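Local atomic coordinates of putative acetyltransferase (Streptococcus mutans, PDB entry 3LD2), a protein that binds coenzyme A and, as a member of the GNAT family, probably transfers an acyl group from its thioester to an acceptor molecule. Residues K54-Q59 against G114-E119; V149-Q154 against Y181-I186; F165-R170 against L185-D190. All blocks are in the same frame, centred on the assembly; numbering follows the deposited sequence.

Contact 1. Residues K54-Q59 against G114-E119; sequences KTWSEQ and GIAVAE. With COA (coenzyme A), chain E.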
loop_
_atom_site.group_PDB
_atom_site.type_symbol
_atom_site.label_atom_id
_atom_site.label_comp_id
_atom_site.label_asym_id
_atom_site.label_seq_id
_atom_site.Cartn_x
_atom_site.Cartn_y
_atom_site.Cartn_z
ATOM N N LYS A 54 -4.455 1.156 13.223
ATOM C CA LYS A 54 -4.440 2.540 13.695
ATOM C C LYS A 54 -4.457 3.456 12.494
ATOM O O LYS A 54 -4.761 4.640 12.617
ATOM C CB LYS A 54 -3.191 2.864 14.547
ATOM C CG LYS A 54 -3.101 2.148 15.900
ATOM C CD LYS A 54 -1.663 2.110 16.430
ATOM C CE LYS A 54 -1.546 1.200 17.662
ATOM N NZ LYS A 54 -0.359 1.540 18.504
ATOM N N THR A 55 -4.113 2.899 11.336
ATOM C CA THR A 55 -3.941 3.678 10.113
ATOM C C THR A 55 -5.184 3.782 9.208
ATOM O O THR A 55 -5.387 4.802 8.551
ATOM C CB THR A 55 -2.792 3.118 9.264
ATOM O OG1 THR A 55 -1.620 2.970 10.074
ATOM C CG2 THR A 55 -2.489 4.040 8.096
ATOM N N TRP A 56 -6.000 2.736 9.142
ATOM C CA TRP A 56 -7.090 2.733 8.165
ATOM C C TRP A 56 -8.336 3.413 8.712
ATOM O O TRP A 56 -8.804 3.109 9.810
ATOM C CB TRP A 56 -7.410 1.315 7.658
ATOM C CG TRP A 56 -6.207 0.606 7.096
ATOM C CD1 TRP A 56 -5.616 -0.528 7.592
ATOM C CD2 TRP A 56 -5.424 0.999 5.951
ATOM N NE1 TRP A 56 -4.517 -0.863 6.824
ATOM C CE2 TRP A 56 -4.377 0.058 5.815
ATOM C CE3 TRP A 56 -5.512 2.044 5.027
ATOM C CZ2 TRP A 56 -3.433 0.133 4.795
ATOM C CZ3 TRP A 56 -4.566 2.118 4.008
ATOM C CH2 TRP A 56 -3.540 1.173 3.905
ATOM N N SER A 57 -8.854 4.349 7.931
ATOM C CA SER A 57 -10.057 5.088 8.282
ATOM C C SER A 57 -10.910 5.204 7.039
ATOM O O SER A 57 -10.433 4.943 5.935
ATOM C CB SER A 57 -9.705 6.486 8.792
ATOM O OG SER A 57 -8.853 7.159 7.877
ATOM N N GLU A 58 -12.164 5.593 7.234
ATOM C CA GLU A 58 -13.094 5.834 6.144
ATOM C C GLU A 58 -12.593 6.935 5.246
ATOM O O GLU A 58 -13.158 7.175 4.184
ATOM C CB GLU A 58 -14.472 6.197 6.686
ATOM C CG GLU A 58 -15.139 5.033 7.402
ATOM C CD GLU A 58 -16.607 5.257 7.673
ATOM O OE1 GLU A 58 -16.923 6.229 8.405
ATOM O OE2 GLU A 58 -17.438 4.452 7.162
ATOM N N GLN A 59 -11.527 7.607 5.663
ATOM C CA GLN A 59 -10.904 8.612 4.805
ATOM C C GLN A 59 -9.962 7.990 3.738
ATOM O O GLN A 59 -9.715 8.596 2.705
ATOM C CB GLN A 59 -10.160 9.650 5.661
ATOM C CG GLN A 59 -9.701 10.910 4.922
ATOM C CD GLN A 59 -10.806 11.963 4.793
ATOM O OE1 GLN A 59 -11.989 11.633 4.607
ATOM N NE2 GLN A 59 -10.422 13.241 4.884
ATOM N N GLY A 114 -0.166 -2.046 -1.171
ATOM C CA GLY A 114 -0.662 -1.122 -0.163
ATOM C C GLY A 114 0.527 -0.608 0.639
ATOM O O GLY A 114 1.618 -1.180 0.568
ATOM N N ILE A 115 0.328 0.474 1.381
ATOM C CA ILE A 115 1.373 1.022 2.231
ATOM C C ILE A 115 0.775 1.815 3.399
ATOM O O ILE A 115 -0.241 2.474 3.271
ATOM C CB ILE A 115 2.354 1.902 1.439
ATOM C CG1 ILE A 115 3.564 2.277 2.311
ATOM C CG2 ILE A 115 1.645 3.126 0.924
ATOM C CD1 ILE A 115 4.598 3.097 1.594
ATOM N N ALA A 116 1.398 1.701 4.561
ATOM C CA ALA A 116 0.921 2.406 5.732
ATOM C C ALA A 116 2.122 2.842 6.554
ATOM O O ALA A 116 2.980 2.033 6.907
ATOM C CB ALA A 116 -0.044 1.529 6.550
ATOM N N VAL A 117 2.223 4.143 6.789
ATOM C CA VAL A 117 3.281 4.671 7.629
ATOM C C VAL A 117 2.668 5.192 8.921
ATOM O O VAL A 117 1.565 5.746 8.906
ATOM C CB VAL A 117 4.031 5.781 6.944
ATOM C CG1 VAL A 117 4.900 6.518 7.950
ATOM C CG2 VAL A 117 4.861 5.215 5.816
ATOM N N ALA A 118 3.359 4.986 10.037
ATOM C CA ALA A 118 2.825 5.427 11.325
ATOM C C ALA A 118 2.664 6.942 11.348
ATOM O O ALA A 118 3.590 7.684 11.008
ATOM C CB ALA A 118 3.705 4.974 12.446
ATOM N N GLU A 119 1.483 7.393 11.742
ATOM C CA GLU A 119 1.158 8.817 11.766
ATOM C C GLU A 119 2.257 9.737 12.315
ATOM O O GLU A 119 2.629 10.714 11.672
ATOM C CB GLU A 119 -0.108 9.019 12.579
ATOM C CG GLU A 119 -0.427 10.461 12.888
ATOM C CD GLU A 119 -1.916 10.681 12.898
ATOM O OE1 GLU A 119 -2.497 10.753 14.004
ATOM O OE2 GLU A 119 -2.508 10.741 11.791
HETATM N N1A COA E . 0.753 16.918 2.809
HETATM C C2A COA E . 1.417 17.357 1.559
HETATM N N3A COA E . 2.355 16.413 0.858
HETATM C C4A COA E . 2.582 15.084 1.405
HETATM C C5A COA E . 1.903 14.649 2.635
HETATM C C6A COA E . 0.980 15.579 3.355
HETATM N N6A COA E . 0.342 15.098 4.570
HETATM N N7A COA E . 2.296 13.271 2.973
HETATM C C8A COA E . 3.207 12.858 1.933
HETATM N N9A COA E . 3.308 13.943 0.923
HETATM C C1B COA E . 4.377 13.854 0.072
HETATM C C2B COA E . 5.404 14.929 -0.226
HETATM O O2B COA E . 5.124 16.269 -0.495
HETATM C C3B COA E . 6.709 14.277 -0.367
HETATM O O3B COA E . 7.912 14.970 -0.482
HETATM P P3B COA E . 8.439 15.816 0.870
HETATM O O7A COA E . 10.052 16.051 0.612
HETATM O O8A COA E . 7.690 17.293 1.009
HETATM O O9A COA E . 8.176 15.098 2.104
HETATM C C4B COA E . 6.487 12.800 -0.106
HETATM O O4B COA E . 5.066 12.575 0.209
HETATM C C5B COA E . 7.435 11.687 0.176
HETATM O O5B COA E . 7.157 11.765 1.562
HETATM P P1A COA E . 7.227 10.538 2.653
HETATM O O1A COA E . 7.833 11.137 4.070
HETATM O O2A COA E . 8.076 9.492 2.099
HETATM O O3A COA E . 5.722 9.948 2.917
HETATM P P2A COA E . 5.249 9.203 4.297
HETATM O O4A COA E . 4.794 10.342 5.401
HETATM O O5A COA E . 6.301 8.363 4.855
HETATM O O6A COA E . 3.910 8.314 3.957
HETATM C CBP COA E . 1.801 7.860 3.124
HETATM C CCP COA E . 3.068 8.703 2.904
HETATM C CDP COA E . 2.219 6.367 3.045
HETATM C CEP COA E . 0.706 8.217 2.084
HETATM C CAP COA E . 1.285 8.130 4.564
HETATM O OAP COA E . 0.629 9.361 4.695
HETATM C C9P COA E . 0.264 7.066 4.940
HETATM O O9P COA E . 0.556 6.292 5.793
HETATM N N8P COA E . -1.148 7.397 4.844
HETATM C C7P COA E . -1.986 6.625 5.738
HETATM C C6P COA E . -3.026 5.803 4.970
HETATM C C5P COA E . -2.515 5.424 3.576
HETATM O O5P COA E . -1.722 4.552 3.470
HETATM N N4P COA E . -3.060 6.042 2.383
HETATM C C3P COA E . -3.078 5.325 1.092
HETATM C C2P COA E . -1.997 4.251 0.924
HETATM S S1P COA E . -2.830 2.643 0.681
#

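Contact 2. Residues V149-Q154 against Y181-I186; sequences VLSSNQ and YVDDLI. With COA (coenzyme A), chain E.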
loop_
_atom_site.group_PDB
_atom_site.type_symbol
_atom_site.label_atom_id
_atom_site.label_comp_id
_atom_site.label_asym_id
_atom_site.label_seq_id
_atom_site.Cartn_x
_atom_site.Cartn_y
_atom_site.Cartn_z
ATOM N N VAL A 149 -6.776 4.833 -5.433
ATOM C CA VAL A 149 -6.675 5.799 -4.345
ATOM C C VAL A 149 -8.014 6.533 -4.214
ATOM O O VAL A 149 -8.507 7.105 -5.182
ATOM C CB VAL A 149 -5.530 6.815 -4.604
ATOM C CG1 VAL A 149 -5.225 7.631 -3.352
ATOM C CG2 VAL A 149 -4.268 6.119 -5.074
ATOM N N LEU A 150 -8.622 6.488 -3.031
ATOM C CA LEU A 150 -9.791 7.315 -2.729
ATOM C C LEU A 150 -9.431 8.779 -2.912
ATOM O O LEU A 150 -8.353 9.188 -2.491
ATOM C CB LEU A 150 -10.219 7.128 -1.289
ATOM C CG LEU A 150 -10.908 5.819 -0.962
ATOM C CD1 LEU A 150 -11.598 5.952 0.396
ATOM C CD2 LEU A 150 -11.906 5.464 -2.072
ATOM N N SER A 151 -10.318 9.554 -3.551
ATOM C CA SER A 151 -10.070 10.983 -3.773
ATOM C C SER A 151 -10.008 11.792 -2.460
ATOM O O SER A 151 -9.542 12.917 -2.438
ATOM C CB SER A 151 -11.064 11.586 -4.786
ATOM O OG SER A 151 -12.405 11.536 -4.343
ATOM N N SER A 152 -10.455 11.181 -1.369
ATOM C CA SER A 152 -10.420 11.786 -0.067
ATOM C C SER A 152 -9.038 11.667 0.559
ATOM O O SER A 152 -8.736 12.315 1.570
ATOM C CB SER A 152 -11.445 11.093 0.827
ATOM O OG SER A 152 -11.322 9.685 0.753
ATOM N N ASN A 153 -8.203 10.807 -0.020
ATOM C CA ASN A 153 -6.880 10.538 0.536
ATOM C C ASN A 153 -5.862 11.533 0.038
ATOM O O ASN A 153 -5.030 11.239 -0.810
ATOM C CB ASN A 153 -6.435 9.123 0.245
ATOM C CG ASN A 153 -5.352 8.668 1.191
ATOM O OD1 ASN A 153 -5.266 7.491 1.536
ATOM N ND2 ASN A 153 -4.536 9.603 1.641
ATOM N N GLN A 154 -5.955 12.727 0.599
ATOM C CA GLN A 154 -5.217 13.888 0.145
ATOM C C GLN A 154 -3.724 13.690 0.177
ATOM O O GLN A 154 -3.026 14.143 -0.729
ATOM C CB GLN A 154 -5.571 15.081 1.034
ATOM C CG GLN A 154 -4.875 16.354 0.667
ATOM C CD GLN A 154 -5.538 17.525 1.319
ATOM O OE1 GLN A 154 -6.688 17.415 1.780
ATOM N NE2 GLN A 154 -4.830 18.661 1.381
ATOM N N TYR A 181 -19.752 11.687 -1.581
ATOM C CA TYR A 181 -19.446 10.830 -2.724
ATOM C C TYR A 181 -17.984 10.923 -3.047
ATOM O O TYR A 181 -17.479 11.976 -3.415
ATOM C CB TYR A 181 -20.297 11.182 -3.952
ATOM C CG TYR A 181 -21.677 10.645 -3.783
ATOM C CD1 TYR A 181 -21.961 9.308 -4.058
ATOM C CD2 TYR A 181 -22.692 11.443 -3.275
ATOM C CE1 TYR A 181 -23.248 8.783 -3.868
ATOM C CE2 TYR A 181 -23.979 10.929 -3.079
ATOM C CZ TYR A 181 -24.245 9.606 -3.371
ATOM O OH TYR A 181 -25.511 9.116 -3.166
ATOM N N VAL A 182 -17.294 9.804 -2.907
ATOM C CA VAL A 182 -15.856 9.807 -3.123
ATOM C C VAL A 182 -15.538 9.171 -4.461
ATOM O O VAL A 182 -16.205 8.221 -4.868
ATOM C CB VAL A 182 -15.141 9.099 -1.959
ATOM C CG1 VAL A 182 -13.628 9.227 -2.096
ATOM C CG2 VAL A 182 -15.625 9.704 -0.649
ATOM N N ASP A 183 -14.564 9.733 -5.163
ATOM C CA ASP A 183 -14.082 9.144 -6.408
ATOM C C ASP A 183 -12.945 8.149 -6.178
ATOM O O ASP A 183 -12.243 8.180 -5.160
ATOM C CB ASP A 183 -13.571 10.227 -7.353
ATOM C CG ASP A 183 -14.674 11.164 -7.846
ATOM O OD1 ASP A 183 -15.870 10.790 -7.841
ATOM O OD2 ASP A 183 -14.312 12.279 -8.260
ATOM N N ASP A 184 -12.753 7.281 -7.154
ATOM C CA ASP A 184 -11.667 6.328 -7.128
ATOM C C ASP A 184 -10.645 6.761 -8.164
ATOM O O ASP A 184 -10.929 6.769 -9.364
ATOM C CB ASP A 184 -12.211 4.946 -7.459
ATOM C CG ASP A 184 -11.197 3.846 -7.245
ATOM O OD1 ASP A 184 -10.206 4.071 -6.509
ATOM O OD2 ASP A 184 -11.410 2.749 -7.811
ATOM N N LEU A 185 -9.460 7.147 -7.713
ATOM C CA LEU A 185 -8.419 7.561 -8.636
ATOM C C LEU A 185 -7.440 6.432 -8.833
ATOM O O LEU A 185 -6.942 5.851 -7.869
ATOM C CB LEU A 185 -7.691 8.793 -8.126
ATOM C CG LEU A 185 -8.580 9.951 -7.699
ATOM C CD1 LEU A 185 -7.700 11.090 -7.192
ATOM C CD2 LEU A 185 -9.458 10.357 -8.863
ATOM N N ILE A 186 -7.183 6.117 -10.095
ATOM C CA ILE A 186 -6.394 4.958 -10.437
ATOM C C ILE A 186 -5.063 5.453 -10.904
ATOM O O ILE A 186 -4.995 6.145 -11.919
ATOM C CB ILE A 186 -7.081 4.131 -11.529
ATOM C CG1 ILE A 186 -8.393 3.595 -10.973
ATOM C CG2 ILE A 186 -6.177 2.973 -11.989
ATOM C CD1 ILE A 186 -9.109 2.674 -11.895
HETATM N N1A COA E . 0.753 16.918 2.809
HETATM C C2A COA E . 1.417 17.357 1.559
HETATM N N3A COA E . 2.355 16.413 0.858
HETATM C C4A COA E . 2.582 15.084 1.405
HETATM C C5A COA E . 1.903 14.649 2.635
HETATM C C6A COA E . 0.980 15.579 3.355
HETATM N N6A COA E . 0.342 15.098 4.570
HETATM N N7A COA E . 2.296 13.271 2.973
HETATM C C8A COA E . 3.207 12.858 1.933
HETATM N N9A COA E . 3.308 13.943 0.923
HETATM C C1B COA E . 4.377 13.854 0.072
HETATM C C2B COA E . 5.404 14.929 -0.226
HETATM O O2B COA E . 5.124 16.269 -0.495
HETATM C C3B COA E . 6.709 14.277 -0.367
HETATM O O3B COA E . 7.912 14.970 -0.482
HETATM P P3B COA E . 8.439 15.816 0.870
HETATM O O7A COA E . 10.052 16.051 0.612
HETATM O O8A COA E . 7.690 17.293 1.009
HETATM O O9A COA E . 8.176 15.098 2.104
HETATM C C4B COA E . 6.487 12.800 -0.106
HETATM O O4B COA E . 5.066 12.575 0.209
HETATM C C5B COA E . 7.435 11.687 0.176
HETATM O O5B COA E . 7.157 11.765 1.562
HETATM P P1A COA E . 7.227 10.538 2.653
HETATM O O1A COA E . 7.833 11.137 4.070
HETATM O O2A COA E . 8.076 9.492 2.099
HETATM O O3A COA E . 5.722 9.948 2.917
HETATM P P2A COA E . 5.249 9.203 4.297
HETATM O O4A COA E . 4.794 10.342 5.401
HETATM O O5A COA E . 6.301 8.363 4.855
HETATM O O6A COA E . 3.910 8.314 3.957
HETATM C CBP COA E . 1.801 7.860 3.124
HETATM C CCP COA E . 3.068 8.703 2.904
HETATM C CDP COA E . 2.219 6.367 3.045
HETATM C CEP COA E . 0.706 8.217 2.084
HETATM C CAP COA E . 1.285 8.130 4.564
HETATM O OAP COA E . 0.629 9.361 4.695
HETATM C C9P COA E . 0.264 7.066 4.940
HETATM O O9P COA E . 0.556 6.292 5.793
HETATM N N8P COA E . -1.148 7.397 4.844
HETATM C C7P COA E . -1.986 6.625 5.738
HETATM C C6P COA E . -3.026 5.803 4.970
HETATM C C5P COA E . -2.515 5.424 3.576
HETATM O O5P COA E . -1.722 4.552 3.470
HETATM N N4P COA E . -3.060 6.042 2.383
HETATM C C3P COA E . -3.078 5.325 1.092
HETATM C C2P COA E . -1.997 4.251 0.924
HETATM S S1P COA E . -2.830 2.643 0.681
#

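Contact 3. Residues F165-R170 against L185-D190; sequences FDLEAR and LIYSYD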
loop_
_atom_site.group_PDB
_atom_site.type_symbol
_atom_site.label_atom_id
_atom_site.label_comp_id
_atom_site.label_asym_id
_atom_site.label_seq_id
_atom_site.Cartn_x
_atom_site.Cartn_y
_atom_site.Cartn_z
ATOM N N PHE A 165 4.117 8.690 -10.017
ATOM C CA PHE A 165 3.023 7.893 -10.565
ATOM C C PHE A 165 2.180 8.759 -11.491
ATOM O O PHE A 165 2.171 9.986 -11.356
ATOM C CB PHE A 165 2.150 7.295 -9.459
ATOM C CG PHE A 165 2.783 6.137 -8.742
ATOM C CD1 PHE A 165 2.288 4.848 -8.913
ATOM C CD2 PHE A 165 3.870 6.334 -7.896
ATOM C CE1 PHE A 165 2.856 3.775 -8.259
ATOM C CE2 PHE A 165 4.450 5.267 -7.231
ATOM C CZ PHE A 165 3.938 3.978 -7.413
ATOM N N ASP A 166 1.488 8.115 -12.432
ATOM C CA ASP A 166 0.595 8.800 -13.359
ATOM C C ASP A 166 -0.856 8.587 -12.964
ATOM O O ASP A 166 -1.249 7.468 -12.630
ATOM C CB ASP A 166 0.795 8.249 -14.772
ATOM C CG ASP A 166 2.181 8.535 -15.318
ATOM O OD1 ASP A 166 2.559 9.723 -15.400
ATOM O OD2 ASP A 166 2.900 7.568 -15.662
ATOM N N LEU A 167 -1.659 9.643 -13.025
ATOM C CA LEU A 167 -3.089 9.492 -12.837
ATOM C C LEU A 167 -3.711 8.921 -14.112
ATOM O O LEU A 167 -3.809 9.612 -15.122
ATOM C CB LEU A 167 -3.738 10.822 -12.493
ATOM C CG LEU A 167 -5.243 10.684 -12.277
ATOM C CD1 LEU A 167 -5.486 9.834 -11.053
ATOM C CD2 LEU A 167 -5.939 12.083 -12.181
ATOM N N GLU A 168 -4.129 7.659 -14.073
ATOM C CA GLU A 168 -4.508 6.987 -15.311
ATOM C C GLU A 168 -6.002 7.080 -15.529
ATOM O O GLU A 168 -6.465 7.251 -16.643
ATOM C CB GLU A 168 -4.020 5.525 -15.350
ATOM C CG GLU A 168 -4.400 4.802 -16.639
ATOM C CD GLU A 168 -3.560 3.560 -16.929
ATOM O OE1 GLU A 168 -2.358 3.550 -16.603
ATOM O OE2 GLU A 168 -4.105 2.593 -17.507
ATOM N N ALA A 169 -6.762 7.010 -14.452
ATOM C CA ALA A 169 -8.202 7.052 -14.590
ATOM C C ALA A 169 -8.860 7.627 -13.363
ATOM O O ALA A 169 -8.278 7.686 -12.285
ATOM C CB ALA A 169 -8.751 5.660 -14.857
ATOM N N ARG A 170 -10.108 8.021 -13.540
ATOM C CA ARG A 170 -10.894 8.507 -12.437
ATOM C C ARG A 170 -12.279 7.903 -12.551
ATOM O O ARG A 170 -12.933 8.075 -13.554
ATOM C CB ARG A 170 -10.945 10.022 -12.484
ATOM C CG ARG A 170 -11.982 10.600 -11.572
ATOM C CD ARG A 170 -11.927 12.111 -11.510
ATOM N NE ARG A 170 -13.180 12.567 -10.922
ATOM C CZ ARG A 170 -14.063 13.345 -11.538
ATOM N NH1 ARG A 170 -13.814 13.799 -12.767
ATOM N NH2 ARG A 170 -15.182 13.678 -10.913
ATOM N N LEU A 185 -9.460 7.147 -7.713
ATOM C CA LEU A 185 -8.419 7.561 -8.636
ATOM C C LEU A 185 -7.440 6.432 -8.833
ATOM O O LEU A 185 -6.942 5.851 -7.869
ATOM C CB LEU A 185 -7.691 8.793 -8.126
ATOM C CG LEU A 185 -8.580 9.951 -7.699
ATOM C CD1 LEU A 185 -7.700 11.090 -7.192
ATOM C CD2 LEU A 185 -9.458 10.357 -8.863
ATOM N N ILE A 186 -7.183 6.117 -10.095
ATOM C CA ILE A 186 -6.394 4.958 -10.437
ATOM C C ILE A 186 -5.063 5.453 -10.904
ATOM O O ILE A 186 -4.995 6.145 -11.919
ATOM C CB ILE A 186 -7.081 4.131 -11.529
ATOM C CG1 ILE A 186 -8.393 3.595 -10.973
ATOM C CG2 ILE A 186 -6.177 2.973 -11.989
ATOM C CD1 ILE A 186 -9.109 2.674 -11.895
ATOM N N TYR A 187 -4.023 5.116 -10.139
ATOM C CA TYR A 187 -2.659 5.541 -10.436
ATOM C C TYR A 187 -1.808 4.406 -10.983
ATOM O O TYR A 187 -1.929 3.254 -10.568
ATOM C CB TYR A 187 -1.993 6.135 -9.191
ATOM C CG TYR A 187 -2.396 7.564 -8.910
ATOM C CD1 TYR A 187 -1.642 8.628 -9.387
ATOM C CD2 TYR A 187 -3.544 7.852 -8.183
ATOM C CE1 TYR A 187 -2.016 9.928 -9.148
ATOM C CE2 TYR A 187 -3.926 9.162 -7.927
ATOM C CZ TYR A 187 -3.168 10.185 -8.415
ATOM O OH TYR A 187 -3.540 11.476 -8.149
ATOM N N SER A 188 -0.924 4.713 -11.911
ATOM C CA SER A 188 -0.120 3.644 -12.460
ATOM C C SER A 188 1.326 4.056 -12.533
ATOM O O SER A 188 1.663 5.215 -12.307
ATOM C CB SER A 188 -0.673 3.154 -13.814
ATOM O OG SER A 188 -0.618 4.170 -14.786
ATOM N N TYR A 189 2.188 3.087 -12.814
ATOM C CA TYR A 189 3.611 3.354 -12.908
ATOM C C TYR A 189 4.191 2.469 -13.982
ATOM O O TYR A 189 3.961 1.258 -13.981
ATOM C CB TYR A 189 4.294 3.070 -11.563
ATOM C CG TYR A 189 5.680 3.666 -11.426
ATOM C CD1 TYR A 189 5.916 4.752 -10.588
ATOM C CD2 TYR A 189 6.749 3.136 -12.124
ATOM C CE1 TYR A 189 7.174 5.301 -10.461
ATOM C CE2 TYR A 189 8.013 3.673 -12.004
ATOM C CZ TYR A 189 8.224 4.746 -11.171
ATOM O OH TYR A 189 9.493 5.266 -11.063
ATOM N N ASP A 190 4.953 3.066 -14.889
ATOM C CA ASP A 190 5.519 2.342 -16.022
ATOM C C ASP A 190 6.818 1.646 -15.614
ATOM O O ASP A 190 7.844 2.293 -15.428
ATOM C CB ASP A 190 5.753 3.309 -17.195
ATOM C CG ASP A 190 5.786 2.601 -18.562
ATOM O OD1 ASP A 190 5.081 3.049 -19.506
ATOM O OD2 ASP A 190 6.519 1.595 -18.693
#

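Contact 1. Residues K54-Q59 against G114-E119
T55 and W56 meet strand 110-117 chiefly at the small methyl of A116, and the evidence for close packing lies in two apolar approaches. CG2 of T55 stands 3.8 Å from CB of A116, and CZ2 of the W56 indole comes to 4.1 Å from the same CB. The threonine methyl serves two neighbours, because with CG2 anti to the backbone N (OG1 at chi1 -51°) it also lies 3.5 Å from C7P of coenzyme A, while OG1 turns back to L51 O in its own helix. The indole reaches the strand with its six-membered ring: CH2 is 3.6 Å from I115 O, approaching obliquely, and S1P of the cofactor sits at the ring edge, near its plane, 3.6 Å from CH2. W56 therefore borders the thiol end of the pantetheine, the end that would carry an acyl group. I115 and V117 point away from 54-59 toward helix 126-138, and their side chains also touch the cofactor. From the strand backbone, V117 N donates to O9P of coenzyme A over 2.9 Å, a nearly straight bond with 166° at the hydrogen.

The looser part lies at the ends of the segments. K54 projects outward, S57 to Q59 turn off into a loop without meeting 114-119, and beyond V117 the exposed E119 lies clear of 54-59. The direct contact is small, 164 Å², and both T55 CG2 and W56 CH2 rest on cofactor atoms as well as on the strand. A central strand giving a backbone N-H to pantetheine, with an N-terminal helix and its following loop packed across it, is characteristic of the coenzyme A site of the GNAT fold.

Contact 2. Residues V149-Q154 against Y181-I186
With OG at chi1 63°, between its own backbone N and carbonyl carbon, S151 turns its hydroxyl toward strand 180-190, where OG accepts from D183 N at 2.9 Å. V182 CG1, anti to its backbone N (chi1 -174°), comes within 3.4 Å of that same OG. The D183 N to S151 OG bond is bent, 146° at the hydrogen, yet it continues the ladder after strand 144-150 has ended: S151 N donates to D183 O, and the serine hydroxyl takes the next place. V149 and L185 form the antiparallel hydrogen-bonded pair, joined by V149 N to L185 O at 2.6 Å and L185 N to V149 O at 2.7 Å.

This is the point in the GNAT sheet where the parallel strand 144-150 gives way to the antiparallel C-terminal hairpin. A type I turn from L150 to N153, closed by N153 N on L150 O, then leads the chain into helix 154-162, with N153 at its N-cap position. N153 OD1 accepts a weak bond from N4P of coenzyme A at 2.8 Å.

On the face of L150, the leucine and V182 cross at about a right angle, CB to CG1 4.1 Å. The opposite face carries V149 and L185 against helix 154-162. D183 OD1 accepts from the backbone N of K173, whereas D184 OD2 is hydrogen-bonded to H148 ND1.

Contact 3. Residues F165-R170 against L185-D190
The F165 ring has Y189 CD1 over the centre of one face, 3.6 Å above its plane, in a T-shaped (edge-to-face) pair. Y189 supplies the edge; the centroids lie 4.9 Å apart, with planes at 68°. On one face of the Y187 ring, L167 places CD1 3.7 Å from the centroid, a CH-pi contact displaced toward the rim. The leucine reaches it with CG anti to its backbone N (chi1 -179°), and the same CD1 packs on L185 CB.

Between the strands of this C-terminal antiparallel hairpin, D166 and S188 exchange two backbone bonds. A classic beta bulge follows: E168 and A169 stand opposite the single I186, whose O accepts from E168 N at 2.8 Å and from A169 N at 3.2 Å. The I186 N to A169 O bond, 176° at the hydrogen, resumes the pairing one residue out of step.

The bulge turns E168 toward the partner strand. Its extended chain brings OE1 to S188 OG, which donates over 2.6 Å from the anti side and somewhat out of the carboxylate plane, while OE2 pairs with K144. R170 CG lies alongside L185, 3.7 Å from L185 CD2. R170 NE forms a salt bridge with D183 OD2.

Overall arrangement
The contacts step across one mixed sheet. Contact 1 rests on strand 110-117, contact 2 joins its neighbour 144-150 to 180-190, and contact 3 joins 180-190 to the outermost strand 166-177. Contact 1 closes along the chain before the others open; contacts 2 and 3 end on the same strand, sharing L185 and I186. Their centres lie 12 Å apart, those of 1 and 2 14 Å, and those of 1 and 3 about 20 Å. A probable hydrogen bond, Q59 O to S152 OG, ties contact 1 to contact 2. Both touch coenzyme A, contact 1 from strand 110-117 and the end of helix 45-55, contact 2 through N153 at the start of helix 154-162; contact 3 extends the sheet beyond.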